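Succinoglycan biosynthesis protein (Bacillus cereus ATCC 14579, PDB 3B55) binds a calcium ion and is probably an erythromycin esterase-like hydrolase, its substrate not established. Local coordinates at residues A[173-184]-A[255-265]. The protein carries 1 engineered substitution. Numbering follows the deposited sequence.
Sequences IQSVNENVYNNI and IKQNARIIEQF
The Phe265 ring lies beside the loop residues 173-175, with the carbonyl oxygen of Ile173 at its edge, in the ring plane and 3.3 Å from CD2, where the aromatic C-H groups carry slight positive charge. Gln174 O also approaches this edge near the plane, while Val176 CG2 and Ser175 CA come in obliquely; Val176 CG2 reaches Phe265 CB at 3.4 Å. This is helix-helix packing in an erythromycin esterase-like fold: helical segments 178-184 and 255-265 run roughly antiparallel, their axes 9.2 Å apart at 138°, and loop 173-177, which follows edge strand 167-172, lies against the Phe265 end. The second ring, Tyr181, has Glu178 CA at its edge in plane and meets Ile262 CD1 obliquely, 3.5 Å from Tyr181 CE1. Tyr181 CB points away from helix 250-268, yet the ring reaches back to Ile262, and Tyr181 OH hydrogen-bonds to Thr210 OG1.

Branched Val176, Ile261 and Ile262 fill the interface, Val176 CG1 lying 4.1 Å from Ile262 CG1. Ile184 is a knob among Ile255, Asn258, Ala259 and Ile262; with CG1 beside its backbone N (chi1 -62°) and the chain then extended, Ile184 CD1 reaches Ala259 CA, 3.8 Å away, where the small methyl side chain permits close approach. Partly exposed Asn183 reaches in to buried Asn258, whose amide needs polar partners: Asn258 ND2 binds Trp254 O, and Asn183 ND2 donates a weak, 3.4 Å bond to Asn258 OD1, the amide planes 78° apart.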
# COMPACT_ATOMS: atom_id res chain seq x y z
N ILE A 173 -9.85 -0.67 3.18
CA ILE A 173 -11.16 -0.85 3.82
C ILE A 173 -12.21 -1.54 2.95
O ILE A 173 -13.33 -1.05 2.82
CB ILE A 173 -11.75 0.52 4.22
CG1 ILE A 173 -11.76 1.43 2.99
CG2 ILE A 173 -10.95 1.13 5.35
CD1 ILE A 173 -12.51 2.73 3.20
N GLN A 174 -11.87 -2.68 2.37
CA GLN A 174 -12.82 -3.39 1.53
C GLN A 174 -13.81 -4.12 2.43
O GLN A 174 -14.79 -4.72 1.96
CB GLN A 174 -12.08 -4.37 0.62
CG GLN A 174 -10.84 -3.76 -0.02
CD GLN A 174 -10.74 -4.02 -1.51
OE1 GLN A 174 -11.58 -3.58 -2.29
NE2 GLN A 174 -9.70 -4.75 -1.91
N SER A 175 -13.56 -4.06 3.74
CA SER A 175 -14.41 -4.70 4.73
C SER A 175 -14.02 -4.29 6.15
O SER A 175 -12.96 -3.72 6.38
CB SER A 175 -14.31 -6.23 4.61
OG SER A 175 -13.02 -6.67 5.00
N VAL A 176 -14.91 -4.56 7.09
CA VAL A 176 -14.70 -4.25 8.50
C VAL A 176 -15.18 -5.47 9.27
O VAL A 176 -16.34 -5.52 9.71
CB VAL A 176 -15.52 -3.04 8.94
CG1 VAL A 176 -15.31 -2.79 10.43
CG2 VAL A 176 -15.14 -1.82 8.12
N ASN A 177 -14.31 -6.45 9.42
CA ASN A 177 -14.68 -7.67 10.12
C ASN A 177 -14.94 -7.45 11.60
O ASN A 177 -14.72 -6.36 12.14
CB ASN A 177 -13.62 -8.75 9.90
CG ASN A 177 -13.36 -9.01 8.42
OD1 ASN A 177 -14.28 -8.91 7.59
ND2 ASN A 177 -12.12 -9.36 8.07
N GLU A 178 -15.40 -8.50 12.26
CA GLU A 178 -15.74 -8.45 13.67
C GLU A 178 -14.59 -8.13 14.65
O GLU A 178 -14.83 -7.56 15.71
CB GLU A 178 -16.42 -9.77 14.05
CG GLU A 178 -17.28 -9.71 15.29
CD GLU A 178 -18.22 -10.91 15.39
OE1 GLU A 178 -18.92 -11.04 16.42
OE2 GLU A 178 -18.26 -11.71 14.44
N ASN A 179 -13.35 -8.48 14.30
CA ASN A 179 -12.25 -8.19 15.22
C ASN A 179 -12.11 -6.70 15.50
O ASN A 179 -11.71 -6.31 16.60
CB ASN A 179 -10.92 -8.76 14.69
CG ASN A 179 -10.66 -8.42 13.23
OD1 ASN A 179 -11.48 -7.79 12.56
ND2 ASN A 179 -9.49 -8.81 12.74
N VAL A 180 -12.43 -5.87 14.53
CA VAL A 180 -12.34 -4.42 14.72
C VAL A 180 -13.38 -4.00 15.76
O VAL A 180 -13.09 -3.20 16.65
CB VAL A 180 -12.60 -3.66 13.40
CG1 VAL A 180 -12.85 -2.18 13.68
CG2 VAL A 180 -11.41 -3.83 12.47
N TYR A 181 -14.59 -4.53 15.62
CA TYR A 181 -15.69 -4.23 16.54
C TYR A 181 -15.38 -4.72 17.95
O TYR A 181 -15.69 -4.03 18.93
CB TYR A 181 -16.98 -4.86 16.03
CG TYR A 181 -17.50 -4.22 14.77
CD1 TYR A 181 -18.13 -2.97 14.80
CD2 TYR A 181 -17.35 -4.85 13.53
CE1 TYR A 181 -18.60 -2.37 13.64
CE2 TYR A 181 -17.81 -4.25 12.36
CZ TYR A 181 -18.43 -3.01 12.42
OH TYR A 181 -18.90 -2.42 11.27
N ASN A 182 -14.79 -5.91 18.06
CA ASN A 182 -14.45 -6.46 19.37
C ASN A 182 -13.38 -5.65 20.08
O ASN A 182 -13.30 -5.66 21.31
CB ASN A 182 -14.00 -7.92 19.27
CG ASN A 182 -15.13 -8.85 18.87
OD1 ASN A 182 -16.27 -8.67 19.28
ND2 ASN A 182 -14.80 -9.87 18.09
N ASN A 183 -12.53 -4.95 19.33
CA ASN A 183 -11.50 -4.11 19.96
C ASN A 183 -12.17 -2.95 20.68
O ASN A 183 -11.79 -2.59 21.79
CB ASN A 183 -10.52 -3.56 18.92
CG ASN A 183 -9.51 -4.59 18.46
OD1 ASN A 183 -9.17 -5.51 19.20
ND2 ASN A 183 -8.99 -4.42 17.25
N ILE A 184 -13.18 -2.37 20.03
CA ILE A 184 -13.91 -1.25 20.61
C ILE A 184 -14.75 -1.75 21.79
O ILE A 184 -14.77 -1.13 22.85
CB ILE A 184 -14.85 -0.60 19.56
CG1 ILE A 184 -14.01 -0.04 18.40
CG2 ILE A 184 -15.69 0.50 20.21
CD1 ILE A 184 -14.84 0.44 17.23
N ILE A 255 -8.14 2.66 19.57
CA ILE A 255 -9.58 2.46 19.57
C ILE A 255 -10.28 3.46 18.66
O ILE A 255 -11.10 3.09 17.83
CB ILE A 255 -10.14 2.59 21.00
CG1 ILE A 255 -9.44 1.57 21.91
CG2 ILE A 255 -11.64 2.39 21.00
CD1 ILE A 255 -9.50 0.13 21.41
N LYS A 256 -9.92 4.73 18.82
CA LYS A 256 -10.49 5.81 18.02
C LYS A 256 -10.31 5.55 16.52
O LYS A 256 -11.23 5.79 15.73
CB LYS A 256 -9.81 7.12 18.42
CG LYS A 256 -10.43 8.35 17.81
CD LYS A 256 -9.90 9.60 18.48
CE LYS A 256 -10.52 10.83 17.85
NZ LYS A 256 -12.00 10.66 17.78
N GLN A 257 -9.14 5.04 16.14
CA GLN A 257 -8.85 4.76 14.74
C GLN A 257 -9.69 3.59 14.24
O GLN A 257 -10.18 3.60 13.11
CB GLN A 257 -7.37 4.46 14.55
CG GLN A 257 -6.99 4.20 13.10
CD GLN A 257 -7.33 5.37 12.18
OE1 GLN A 257 -7.20 5.26 10.96
NE2 GLN A 257 -7.75 6.49 12.76
N ASN A 258 -9.84 2.57 15.09
CA ASN A 258 -10.65 1.41 14.75
C ASN A 258 -12.07 1.87 14.43
O ASN A 258 -12.71 1.36 13.51
CB ASN A 258 -10.69 0.42 15.92
CG ASN A 258 -9.41 -0.40 16.03
OD1 ASN A 258 -9.31 -1.49 15.47
ND2 ASN A 258 -8.42 0.13 16.75
N ALA A 259 -12.56 2.85 15.19
CA ALA A 259 -13.91 3.38 14.96
C ALA A 259 -13.89 4.18 13.66
O ALA A 259 -14.85 4.17 12.88
CB ALA A 259 -14.33 4.28 16.11
N ARG A 260 -12.78 4.87 13.43
CA ARG A 260 -12.62 5.67 12.22
C ARG A 260 -12.73 4.78 10.98
O ARG A 260 -13.21 5.21 9.93
CB ARG A 260 -11.25 6.34 12.23
CG ARG A 260 -11.10 7.39 11.16
CD ARG A 260 -11.86 8.64 11.54
NE ARG A 260 -11.97 9.57 10.42
CZ ARG A 260 -12.88 9.47 9.45
NH1 ARG A 260 -13.77 8.49 9.48
NH2 ARG A 260 -12.90 10.35 8.46
N ILE A 261 -12.28 3.53 11.09
CA ILE A 261 -12.34 2.60 9.97
C ILE A 261 -13.79 2.31 9.57
O ILE A 261 -14.10 2.21 8.39
CB ILE A 261 -11.63 1.28 10.31
CG1 ILE A 261 -10.13 1.53 10.51
CG2 ILE A 261 -11.86 0.26 9.21
CD1 ILE A 261 -9.39 1.99 9.25
N ILE A 262 -14.67 2.18 10.56
CA ILE A 262 -16.08 1.91 10.33
C ILE A 262 -16.72 3.07 9.57
O ILE A 262 -17.55 2.86 8.68
CB ILE A 262 -16.84 1.70 11.66
CG1 ILE A 262 -16.11 0.66 12.51
CG2 ILE A 262 -18.26 1.26 11.37
CD1 ILE A 262 -16.66 0.51 13.91
N GLU A 263 -16.35 4.30 9.92
CA GLU A 263 -16.88 5.47 9.22
C GLU A 263 -16.35 5.51 7.79
O GLU A 263 -17.08 5.86 6.86
CB GLU A 263 -16.47 6.76 9.92
CG GLU A 263 -17.13 7.03 11.26
CD GLU A 263 -16.73 8.39 11.82
OE1 GLU A 263 -17.27 9.42 11.35
OE2 GLU A 263 -15.86 8.42 12.71
N GLN A 264 -15.08 5.16 7.63
CA GLN A 264 -14.46 5.16 6.31
C GLN A 264 -15.18 4.18 5.40
O GLN A 264 -15.48 4.48 4.24
CB GLN A 264 -12.98 4.79 6.39
CG GLN A 264 -12.09 5.86 7.01
CD GLN A 264 -10.66 5.38 7.18
OE1 GLN A 264 -10.35 4.23 6.88
NE2 GLN A 264 -9.80 6.25 7.67
N PHE A 265 -15.48 3.00 5.94
CA PHE A 265 -16.16 1.98 5.17
C PHE A 265 -17.59 2.38 4.82
O PHE A 265 -17.99 2.32 3.67
CB PHE A 265 -16.13 0.64 5.93
CG PHE A 265 -16.90 -0.45 5.24
CD1 PHE A 265 -18.27 -0.63 5.48
CD2 PHE A 265 -16.28 -1.28 4.32
CE1 PHE A 265 -18.99 -1.61 4.80
CE2 PHE A 265 -16.99 -2.27 3.63
CZ PHE A 265 -18.35 -2.43 3.88